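Local coordinates for melanin biosynthesis protein TyrA, putative (Shewanella oneidensis, PDB 2IIZ), which binds heme b and probably works as a peroxidase of the dye-decolorizing (DyP) type, at residues F139-M142 / D146-G149; K200-D203 / R207-Q210; N32-L37 / W71-P76; G169-E174 / T261-D266. All coordinates share one frame; numbering follows the deposited sequence.

Interaction 1: residues F139-M142 / D146-G149; sequences FRFM and DLTG. With HEM (protoporphyrin IX containing Fe), chain C; EDO (1,2-ethanediol), chain D.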
# COMPACT_ATOMS: atom_id res chain seq x y z
N PHE A 139 0.64 -1.76 -7.86
CA PHE A 139 1.75 -0.89 -8.16
C PHE A 139 2.54 -1.38 -9.37
O PHE A 139 2.71 -2.58 -9.54
CB PHE A 139 2.66 -0.79 -6.95
CG PHE A 139 3.26 -2.10 -6.53
CD1 PHE A 139 2.55 -2.99 -5.74
CD2 PHE A 139 4.55 -2.44 -6.92
CE1 PHE A 139 3.10 -4.20 -5.35
CE2 PHE A 139 5.12 -3.66 -6.52
CZ PHE A 139 4.39 -4.53 -5.73
N ARG A 140 2.99 -0.44 -10.20
CA ARG A 140 3.97 -0.74 -11.24
C ARG A 140 5.26 -1.25 -10.61
O ARG A 140 5.77 -0.65 -9.67
CB ARG A 140 4.29 0.49 -12.07
CG ARG A 140 5.28 0.23 -13.19
CD ARG A 140 5.47 1.44 -14.11
NE ARG A 140 4.29 1.67 -14.94
CZ ARG A 140 4.14 2.69 -15.79
NH1 ARG A 140 5.10 3.59 -15.94
NH2 ARG A 140 3.02 2.81 -16.50
N PHE A 141 5.80 -2.35 -11.14
CA PHE A 141 7.05 -2.89 -10.63
C PHE A 141 8.11 -2.73 -11.73
O PHE A 141 7.99 -3.29 -12.81
CB PHE A 141 6.90 -4.36 -10.24
CG PHE A 141 8.12 -4.95 -9.58
CD1 PHE A 141 8.53 -4.51 -8.33
CD2 PHE A 141 8.85 -5.96 -10.21
CE1 PHE A 141 9.64 -5.04 -7.73
CE2 PHE A 141 9.98 -6.51 -9.61
CZ PHE A 141 10.37 -6.04 -8.36
N MSE A 142 9.13 -1.94 -11.43
CA MSE A 142 10.22 -1.67 -12.39
C MSE A 142 9.65 -1.08 -13.70
O MSE A 142 8.77 -0.24 -13.63
CB MSE A 142 11.07 -2.94 -12.59
CG MSE A 142 11.62 -3.52 -11.28
SE MSE A 142 12.60 -2.23 -10.13
CE MSE A 142 11.36 -1.46 -9.27
N ASP A 146 5.96 -7.84 -13.98
CA ASP A 146 5.29 -8.64 -12.97
C ASP A 146 6.37 -8.97 -11.98
O ASP A 146 7.56 -8.84 -12.30
CB ASP A 146 4.73 -9.92 -13.62
CG ASP A 146 4.14 -10.90 -12.61
OD1 ASP A 146 2.97 -10.72 -12.21
OD2 ASP A 146 4.85 -11.85 -12.23
N LEU A 147 5.99 -9.37 -10.78
CA LEU A 147 7.00 -9.63 -9.74
C LEU A 147 7.89 -10.83 -10.06
O LEU A 147 8.92 -11.02 -9.41
CB LEU A 147 6.33 -9.80 -8.38
CG LEU A 147 5.73 -8.52 -7.79
CD1 LEU A 147 4.68 -8.89 -6.79
CD2 LEU A 147 6.80 -7.64 -7.13
N THR A 148 7.50 -11.62 -11.07
CA THR A 148 8.38 -12.66 -11.65
C THR A 148 9.64 -12.08 -12.31
O THR A 148 10.61 -12.81 -12.55
CB THR A 148 7.63 -13.55 -12.68
OG1 THR A 148 6.92 -12.74 -13.63
CG2 THR A 148 6.62 -14.39 -11.97
N GLY A 149 9.64 -10.78 -12.60
CA GLY A 149 10.77 -10.10 -13.23
C GLY A 149 10.65 -10.00 -14.74
O GLY A 149 11.56 -9.49 -15.40
CHA HEM C . 1.03 -12.48 -21.96
CHB HEM C . 2.17 -12.75 -17.29
CHC HEM C . -2.18 -14.45 -16.25
CHD HEM C . -3.53 -13.68 -20.79
C1A HEM C . 1.73 -12.44 -20.78
C2A HEM C . 3.12 -12.08 -20.65
C3A HEM C . 3.42 -12.16 -19.34
C4A HEM C . 2.24 -12.56 -18.63
CMA HEM C . 4.78 -11.88 -18.67
CAA HEM C . 4.06 -11.68 -21.82
CBA HEM C . 4.05 -10.15 -22.07
CGA HEM C . 2.81 -9.73 -22.82
O1A HEM C . 1.89 -9.10 -22.21
O2A HEM C . 2.71 -10.01 -24.05
C1B HEM C . 1.09 -13.25 -16.61
C2B HEM C . 1.07 -13.53 -15.19
C3B HEM C . -0.15 -14.00 -14.91
C4B HEM C . -0.91 -14.03 -16.14
CMB HEM C . 2.27 -13.29 -14.26
CAB HEM C . -0.74 -14.46 -13.56
CBB HEM C . 0.02 -15.06 -12.66
C1C HEM C . -2.91 -14.41 -17.40
C2C HEM C . -4.26 -14.88 -17.52
C3C HEM C . -4.65 -14.67 -18.79
C4C HEM C . -3.53 -14.05 -19.48
CMC HEM C . -5.04 -15.50 -16.35
CAC HEM C . -6.00 -14.99 -19.45
CBC HEM C . -7.03 -15.58 -18.83
C1D HEM C . -2.45 -13.26 -21.52
C2D HEM C . -2.50 -12.87 -22.90
C3D HEM C . -1.08 -12.50 -23.27
C4D HEM C . -0.32 -12.70 -22.06
CMD HEM C . -3.75 -12.86 -23.81
CAD HEM C . -0.54 -12.02 -24.62
CBD HEM C . 0.03 -13.23 -25.35
CGD HEM C . 0.31 -12.94 -26.81
O1D HEM C . 1.53 -12.81 -27.16
O2D HEM C . -0.66 -12.84 -27.60
NA HEM C . 1.21 -12.73 -19.53
NB HEM C . -0.13 -13.56 -17.17
NC HEM C . -2.48 -13.90 -18.61
ND HEM C . -1.15 -13.15 -21.06
FE HEM C . -0.56 -13.53 -19.11
C1 EDO D . 3.60 6.81 -15.79
O1 EDO D . 3.49 6.25 -17.09
C2 EDO D . 4.61 7.96 -15.82
O2 EDO D . 4.44 8.79 -14.66
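Leu147 presses one methyl onto the ring of Phe141, and the rest of the contact is arranged around this touch. Leu147 CD2 stands 3.7 Å from the centroid of the Phe141 ring and only 9° off the normal, a CH-pi contact over the middle of the face. The opposite face carries CG of Met142 (present as selenomethionine), nearer the rim, so the ring is sandwiched. Phe141 comes to this place because its CG is anti to the backbone N (chi1 -174°). The same Leu147 CD2 also reaches CZ of Phe139 at 4.2 Å, and His116 and Tyr112 of the second subunit meet the Phe139 ring.

Away from this apolar knot the contact loosens. Arg140 turns from the 146-149 segment, and its NH1 makes a weak hydrogen bond, 3.3 Å, to O1 of an ethanediol probably left from crystallisation.

Behind Leu147 the chain is firmly held. Asp146 OD2 receives Thr148 OG1 at 2.7 Å, on its anti side. It also receives Thr148 N at 2.9 Å, from above the carboxylate plane, which makes an Asx turn within the type I beta turn 146-149. Asp146 OD1 bonds to His188 and lies 3.4 Å from the heme methyl CMB. Replacing Asp146 by an alanine would probably leave Thr148 OG1 and N without their shared acceptor, deprive His188 of its mate and open a gap beside that methyl. A turn pinned by its own aspartate here forms part of the heme pocket of a DyP-type peroxidase.

Interaction 2: residues K200-D203 / R207-Q210; sequences KQED and RTKQ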
# COMPACT_ATOMS: atom_id res chain seq x y z
N LYS A 200 14.87 -21.72 -17.58
CA LYS A 200 13.58 -22.34 -17.25
C LYS A 200 12.48 -21.32 -17.15
O LYS A 200 11.37 -21.54 -17.67
CB LYS A 200 13.65 -23.11 -15.92
CG LYS A 200 14.75 -24.13 -15.87
CD LYS A 200 14.32 -25.45 -15.24
CE LYS A 200 15.31 -26.55 -15.58
NZ LYS A 200 14.74 -27.89 -15.35
N GLN A 201 12.78 -20.20 -16.48
CA GLN A 201 11.85 -19.10 -16.33
C GLN A 201 11.41 -18.67 -17.72
O GLN A 201 10.22 -18.56 -17.98
CB GLN A 201 12.48 -17.89 -15.61
CG GLN A 201 12.92 -18.15 -14.17
CD GLN A 201 13.25 -16.89 -13.37
OE1 GLN A 201 12.82 -15.78 -13.70
NE2 GLN A 201 14.01 -17.06 -12.30
N GLU A 202 12.39 -18.44 -18.59
CA GLU A 202 12.15 -17.96 -19.96
C GLU A 202 11.32 -18.98 -20.74
O GLU A 202 10.47 -18.61 -21.54
CB GLU A 202 13.48 -17.65 -20.66
CG GLU A 202 14.26 -16.51 -19.95
CD GLU A 202 15.57 -16.10 -20.61
OE1 GLU A 202 16.21 -16.94 -21.29
OE2 GLU A 202 15.98 -14.92 -20.45
N ASP A 203 11.56 -20.27 -20.48
CA ASP A 203 10.86 -21.37 -21.16
C ASP A 203 9.41 -21.50 -20.70
O ASP A 203 8.58 -22.05 -21.41
CB ASP A 203 11.59 -22.69 -20.92
CG ASP A 203 12.75 -22.94 -21.88
OD1 ASP A 203 13.14 -22.04 -22.66
OD2 ASP A 203 13.27 -24.09 -21.86
N ARG A 207 9.27 -15.93 -23.47
CA ARG A 207 10.03 -14.74 -23.85
C ARG A 207 11.31 -14.68 -23.01
O ARG A 207 11.34 -15.25 -21.92
CB ARG A 207 9.19 -13.48 -23.62
CG ARG A 207 7.84 -13.51 -24.33
CD ARG A 207 7.04 -12.28 -24.04
NE ARG A 207 7.53 -11.14 -24.79
CZ ARG A 207 7.04 -10.73 -25.95
NH1 ARG A 207 6.02 -11.36 -26.54
NH2 ARG A 207 7.57 -9.67 -26.55
N THR A 208 12.35 -14.00 -23.50
CA THR A 208 13.55 -13.78 -22.67
C THR A 208 13.20 -12.76 -21.60
O THR A 208 12.35 -11.90 -21.81
CB THR A 208 14.77 -13.30 -23.48
OG1 THR A 208 14.49 -12.06 -24.12
CG2 THR A 208 15.15 -14.33 -24.53
N LYS A 209 13.85 -12.87 -20.45
CA LYS A 209 13.50 -12.06 -19.27
C LYS A 209 13.86 -10.60 -19.49
O LYS A 209 12.98 -9.77 -19.66
CB LYS A 209 14.18 -12.62 -18.01
CG LYS A 209 13.59 -12.10 -16.69
CD LYS A 209 13.96 -13.00 -15.51
CE LYS A 209 13.49 -12.43 -14.15
NZ LYS A 209 13.73 -13.39 -13.01
N GLN A 210 15.16 -10.29 -19.49
CA GLN A 210 15.62 -8.91 -19.49
C GLN A 210 15.21 -8.13 -20.73
O GLN A 210 14.52 -7.13 -20.64
CB GLN A 210 17.14 -8.85 -19.33
CG GLN A 210 17.66 -7.47 -18.93
CD GLN A 210 17.02 -6.94 -17.63
OE1 GLN A 210 16.71 -5.76 -17.52
NE2 GLN A 210 16.83 -7.82 -16.65
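The shortest polar bond here joins Lys209 NZ to Gln201 OE1, 2.6 Å apart. The ammonium group approaches the amide oxygen at a C=O...N angle of 128°, tilted 15° from the carbonyl plane. Lys209 spans the distance as a fully extended chain, its CG anti to the backbone N, and its CE passes 3.4 Å from Gln201 OE1. A second, weak hydrogen bond from the same NZ goes to the carbonyl of Thr148, while Gln201 NE2 is taken up by the carbonyl of Leu196; the two ends of the amide thus have separate partners, which fixes its rotation.

One residue further along the helix, Glu202 answers the backbone of the loop. Its OE2 accepts Lys209 N at 3.0 Å in a nearly straight bond (172°), met on the anti side and well out of the carboxylate plane. Helix 198-205 and the loop that follows it, in the C-terminal half of the DyP-type fold, turn back past each other here, and side chains of the helix hold the loop. Where the two backbones draw close, Glu202 CA makes a CA-H...O contact with Arg207 O at 3.4 Å.

The Arg207 side chain points away from the helix: its NE bonds to Asn212 OD1, and it touches the heme, near Thr154 and Glu155. Thr208 turns its OG1 to Ile213 N, while its CB rests 3.6 Å from Glu202 OE2.

Interaction 3: residues N32-L37 / W71-P76; sequences NVESQL and WDSLYP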
# COMPACT_ATOMS: atom_id res chain seq x y z
N ASN A 32 -32.04 -5.37 0.10
CA ASN A 32 -33.14 -4.52 -0.40
C ASN A 32 -32.81 -3.03 -0.54
O ASN A 32 -33.65 -2.17 -0.25
CB ASN A 32 -34.38 -4.71 0.48
CG ASN A 32 -34.74 -6.17 0.70
OD1 ASN A 32 -34.66 -6.99 -0.22
ND2 ASN A 32 -35.15 -6.51 1.92
N VAL A 33 -31.59 -2.73 -0.99
CA VAL A 33 -31.08 -1.35 -1.08
C VAL A 33 -30.97 -0.85 -2.54
O VAL A 33 -30.42 0.21 -2.80
CB VAL A 33 -29.68 -1.21 -0.42
CG1 VAL A 33 -29.39 0.24 -0.04
CG2 VAL A 33 -29.57 -2.06 0.83
N GLU A 34 -31.50 -1.63 -3.48
CA GLU A 34 -31.22 -1.40 -4.90
C GLU A 34 -31.83 -0.09 -5.41
O GLU A 34 -31.29 0.57 -6.29
CB GLU A 34 -31.71 -2.60 -5.72
CG GLU A 34 -31.09 -3.93 -5.26
CD GLU A 34 -31.91 -4.64 -4.18
OE1 GLU A 34 -32.73 -3.97 -3.52
OE2 GLU A 34 -31.74 -5.87 -4.00
N SER A 35 -32.97 0.28 -4.84
CA SER A 35 -33.61 1.54 -5.17
C SER A 35 -32.72 2.77 -4.87
O SER A 35 -32.78 3.78 -5.57
CB SER A 35 -34.92 1.65 -4.40
OG SER A 35 -35.56 2.86 -4.72
N GLN A 36 -31.91 2.65 -3.82
CA GLN A 36 -31.09 3.76 -3.34
C GLN A 36 -29.67 3.71 -3.93
O GLN A 36 -29.01 4.74 -4.08
CB GLN A 36 -31.02 3.70 -1.81
CG GLN A 36 -32.38 3.50 -1.12
CD GLN A 36 -32.25 3.31 0.38
OE1 GLN A 36 -32.68 2.28 0.93
NE2 GLN A 36 -31.65 4.29 1.06
N LEU A 37 -29.22 2.52 -4.28
CA LEU A 37 -27.87 2.32 -4.77
C LEU A 37 -27.71 2.76 -6.22
O LEU A 37 -26.74 3.43 -6.58
CB LEU A 37 -27.50 0.85 -4.65
CG LEU A 37 -26.03 0.49 -4.83
CD1 LEU A 37 -25.10 1.44 -4.06
CD2 LEU A 37 -25.83 -0.95 -4.40
N TRP A 71 -26.34 -8.17 -11.02
CA TRP A 71 -26.91 -7.34 -12.09
C TRP A 71 -28.43 -7.27 -11.99
O TRP A 71 -29.00 -6.18 -12.04
CB TRP A 71 -26.52 -7.85 -13.49
CG TRP A 71 -27.02 -6.93 -14.57
CD1 TRP A 71 -28.21 -7.02 -15.25
CD2 TRP A 71 -26.35 -5.78 -15.09
NE1 TRP A 71 -28.31 -6.00 -16.16
CE2 TRP A 71 -27.18 -5.22 -16.08
CE3 TRP A 71 -25.11 -5.16 -14.81
CZ2 TRP A 71 -26.82 -4.08 -16.79
CZ3 TRP A 71 -24.76 -4.02 -15.53
CH2 TRP A 71 -25.61 -3.49 -16.50
N ASP A 72 -29.07 -8.42 -11.85
CA ASP A 72 -30.54 -8.51 -11.91
C ASP A 72 -31.32 -7.99 -10.69
O ASP A 72 -32.53 -7.80 -10.76
CB ASP A 72 -30.95 -9.94 -12.25
CG ASP A 72 -30.57 -10.32 -13.65
OD1 ASP A 72 -30.47 -9.41 -14.50
OD2 ASP A 72 -30.37 -11.52 -13.91
N SER A 73 -30.63 -7.78 -9.58
CA SER A 73 -31.21 -7.08 -8.44
C SER A 73 -31.22 -5.58 -8.71
O SER A 73 -32.18 -4.89 -8.39
CB SER A 73 -30.40 -7.39 -7.18
OG SER A 73 -30.34 -8.79 -6.95
N LEU A 74 -30.13 -5.09 -9.31
CA LEU A 74 -29.97 -3.67 -9.64
C LEU A 74 -30.60 -3.25 -10.95
O LEU A 74 -31.17 -2.17 -11.02
CB LEU A 74 -28.48 -3.31 -9.75
CG LEU A 74 -27.77 -2.65 -8.58
CD1 LEU A 74 -26.37 -2.25 -9.04
CD2 LEU A 74 -28.52 -1.44 -8.04
N TYR A 75 -30.49 -4.08 -11.99
CA TYR A 75 -30.95 -3.71 -13.33
C TYR A 75 -31.86 -4.79 -13.95
O TYR A 75 -31.53 -5.40 -14.97
CB TYR A 75 -29.75 -3.39 -14.23
CG TYR A 75 -28.90 -2.25 -13.69
CD1 TYR A 75 -29.36 -0.94 -13.69
CD2 TYR A 75 -27.62 -2.49 -13.17
CE1 TYR A 75 -28.56 0.10 -13.19
CE2 TYR A 75 -26.83 -1.44 -12.67
CZ TYR A 75 -27.30 -0.16 -12.69
OH TYR A 75 -26.53 0.86 -12.19
N PRO A 76 -33.02 -5.02 -13.32
CA PRO A 76 -33.89 -6.15 -13.68
C PRO A 76 -34.54 -6.10 -15.07
O PRO A 76 -34.92 -7.15 -15.61
CB PRO A 76 -34.96 -6.12 -12.58
CG PRO A 76 -34.97 -4.71 -12.07
CD PRO A 76 -33.57 -4.20 -12.22
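Glu34 and Leu74 bring the two backbones to their closest approach, with 5.4 Å between their CA atoms. The first turn of helix 34-54 meets the short helix 71-74, which follows strand 61-67. Both belong to the N-terminal ferredoxin-like half of the molecule, where strands 21-29, 61-67, 103-109 and 130-139 stand in the order 4-1-3-2. Val33 occupies the N-cap position, and its carbonyl oxygen accepts from both Gln36 N and Leu37 N. At the far end of the other helix, Tyr75 N closes back on Trp71 O at 2.6 Å.

Between these backbones no hydrogen bond passes; the side chains meet by van der Waals contact. Leu74 slides its CD2 methyl against the helix, 3.8 Å from Glu34 O and 4.2 Å from Leu37 CB. Further in, Leu74 also packs on Ile41, while its carbonyl receives Arg38 NE, a polar tie to the same long helix.

Glu34 works mainly through its methylenes, with CB and CG both resting against the carbonyl oxygen of Ser73. The bend at chi2 (90°) curls the carboxylate back toward the residue's own backbone N, so that of the carboxylate oxygens OE2 is the one nearest Ser73, with Glu34 OE2 3.8 Å from Ser73 CB.

Interaction 4: residues G169-E174 / T261-D266; sequences GSEDPE and TCRTPD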
# COMPACT_ATOMS: atom_id res chain seq x y z
N GLY A 169 -20.05 -3.07 -28.82
CA GLY A 169 -20.48 -2.22 -29.92
C GLY A 169 -21.93 -2.48 -30.30
O GLY A 169 -22.76 -2.80 -29.44
N SER A 170 -22.26 -2.34 -31.58
CA SER A 170 -23.66 -2.46 -31.98
C SER A 170 -24.18 -3.91 -32.06
O SER A 170 -25.33 -4.12 -32.42
CB SER A 170 -23.93 -1.67 -33.27
OG SER A 170 -22.90 -1.88 -34.21
N GLU A 171 -23.36 -4.90 -31.74
CA GLU A 171 -23.87 -6.27 -31.48
C GLU A 171 -24.89 -6.23 -30.34
O GLU A 171 -25.85 -6.99 -30.34
CB GLU A 171 -22.77 -7.27 -31.05
CG GLU A 171 -21.32 -7.03 -31.51
CD GLU A 171 -20.64 -5.89 -30.79
OE1 GLU A 171 -20.20 -6.04 -29.62
OE2 GLU A 171 -20.55 -4.82 -31.41
N ASP A 172 -24.68 -5.35 -29.35
CA ASP A 172 -25.60 -5.20 -28.21
C ASP A 172 -25.89 -3.70 -27.98
O ASP A 172 -25.33 -3.08 -27.08
CB ASP A 172 -25.04 -5.89 -26.95
CG ASP A 172 -26.09 -6.09 -25.85
OD1 ASP A 172 -27.32 -5.94 -26.08
OD2 ASP A 172 -25.67 -6.40 -24.72
N PRO A 173 -26.78 -3.13 -28.79
CA PRO A 173 -26.92 -1.67 -28.83
C PRO A 173 -27.07 -1.02 -27.44
O PRO A 173 -26.39 -0.02 -27.15
CB PRO A 173 -28.19 -1.47 -29.68
CG PRO A 173 -28.28 -2.69 -30.53
CD PRO A 173 -27.70 -3.81 -29.72
N GLU A 174 -27.95 -1.57 -26.60
CA GLU A 174 -28.25 -0.95 -25.31
C GLU A 174 -27.00 -0.79 -24.43
O GLU A 174 -26.94 0.14 -23.63
CB GLU A 174 -29.35 -1.72 -24.54
CG GLU A 174 -29.58 -1.17 -23.11
CD GLU A 174 -30.89 -1.62 -22.46
OE1 GLU A 174 -31.56 -2.54 -22.98
OE2 GLU A 174 -31.24 -1.03 -21.41
N THR A 261 -10.39 -7.20 -19.74
CA THR A 261 -11.45 -6.32 -20.23
C THR A 261 -11.69 -6.66 -21.69
O THR A 261 -10.74 -6.77 -22.46
CB THR A 261 -11.07 -4.84 -20.12
OG1 THR A 261 -10.04 -4.53 -21.08
CG2 THR A 261 -10.57 -4.50 -18.72
N CYS A 262 -12.95 -6.83 -22.08
CA CYS A 262 -13.27 -7.37 -23.39
C CYS A 262 -14.72 -7.13 -23.78
O CYS A 262 -15.60 -7.04 -22.92
CB CYS A 262 -12.98 -8.87 -23.37
SG CYS A 262 -12.96 -9.69 -24.99
N ARG A 263 -15.00 -7.03 -25.07
CA ARG A 263 -16.36 -6.82 -25.53
C ARG A 263 -17.18 -8.11 -25.46
O ARG A 263 -18.41 -8.07 -25.55
CB ARG A 263 -16.38 -6.29 -26.96
CG ARG A 263 -16.32 -7.35 -28.03
CD ARG A 263 -15.79 -6.76 -29.31
NE ARG A 263 -16.72 -5.82 -29.91
CZ ARG A 263 -16.48 -5.14 -31.03
NH1 ARG A 263 -15.32 -5.29 -31.67
NH2 ARG A 263 -17.39 -4.31 -31.51
N THR A 264 -16.50 -9.25 -25.30
CA THR A 264 -17.16 -10.55 -25.11
C THR A 264 -16.48 -11.31 -23.98
O THR A 264 -15.25 -11.26 -23.85
CB THR A 264 -17.19 -11.39 -26.41
OG1 THR A 264 -17.69 -12.69 -26.12
CG2 THR A 264 -15.81 -11.53 -27.03
N PRO A 265 -17.27 -12.01 -23.14
CA PRO A 265 -16.67 -12.74 -22.00
C PRO A 265 -16.02 -14.10 -22.33
O PRO A 265 -15.33 -14.66 -21.47
CB PRO A 265 -17.87 -12.95 -21.06
CG PRO A 265 -19.07 -13.02 -21.99
CD PRO A 265 -18.74 -12.17 -23.19
N ASP A 266 -16.22 -14.65 -23.52
CA ASP A 266 -15.67 -15.99 -23.77
C ASP A 266 -14.18 -15.96 -24.16
O ASP A 266 -13.50 -16.99 -24.12
CB ASP A 266 -16.55 -16.84 -24.71
CG ASP A 266 -17.03 -16.08 -25.91
OD1 ASP A 266 -16.47 -14.99 -26.14
OD2 ASP A 266 -17.96 -16.57 -26.61
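The carboxylate of Glu171 and the guanidinium of Arg263 stand almost perpendicular, their planes 86° apart. This is therefore no flat, two-pronged salt bridge. Arg263 NH2 lies above the carboxylate plane, 57° out of it, and bonds to Glu171 OE2 at 3.2 Å; OE2 in turn is tilted from the guanidinium plane. At the edge of the guanidinium, near its plane, sits Gly169 N, 4.0 Å from Arg263 NH2. On the carboxylate, the other oxygen is engaged within its own segment: Glu171 OE1 accepts Gly169 N at 3.1 Å, on its syn side.

The first torsion of Glu171, -26°, is well away from a staggered position, and a bend at chi2 folds the chain back over Gly169; the strain is consistent with both oxygens being engaged. Glycine suits that place, since a CB would stand only 2.9 Å from Arg263 NH2.

The bridge lies at the surface of the C-terminal ferredoxin-like half. One segment belongs to the loop between helix 160-166 and strand 179-188; the other leaves strand 254-262 for helix 266-276. Putting an alanine in place of Arg263 would probably leave the Glu171 carboxylate without its opposite charge, and the two loops without their side-chain tie.

Around the turn after Arg263, the chain is steadied locally: Thr264 N points to Cys262 SG at 3.6 Å. Thr264 OG1 bonds to Asp266 OD1 at 2.6 Å, from above that carboxylate's plane.

Interaction 3 lies in the N-terminal ferredoxin-like half, interactions 2 and 4 in the C-terminal half, and interaction 1 in the loop that joins them; the antiparallel strands of the two halves join where strand 61-67 pairs with 291-301. Interaction 3 comes first along the chain and interaction 1 follows. Interaction 2 is nested inside the long loop that interaction 4 closes. Interactions 1 and 2, with centres about 15 Å apart, touch through Lys209 and Thr148 and both supply residues of the heme pocket. Interactions 3 and 4 lie away from it, their nearest atoms about 7 Å apart. Between interactions 2 and 3 the centres are about 47 Å apart, so contacts at the heme and those at the far end are physically separate.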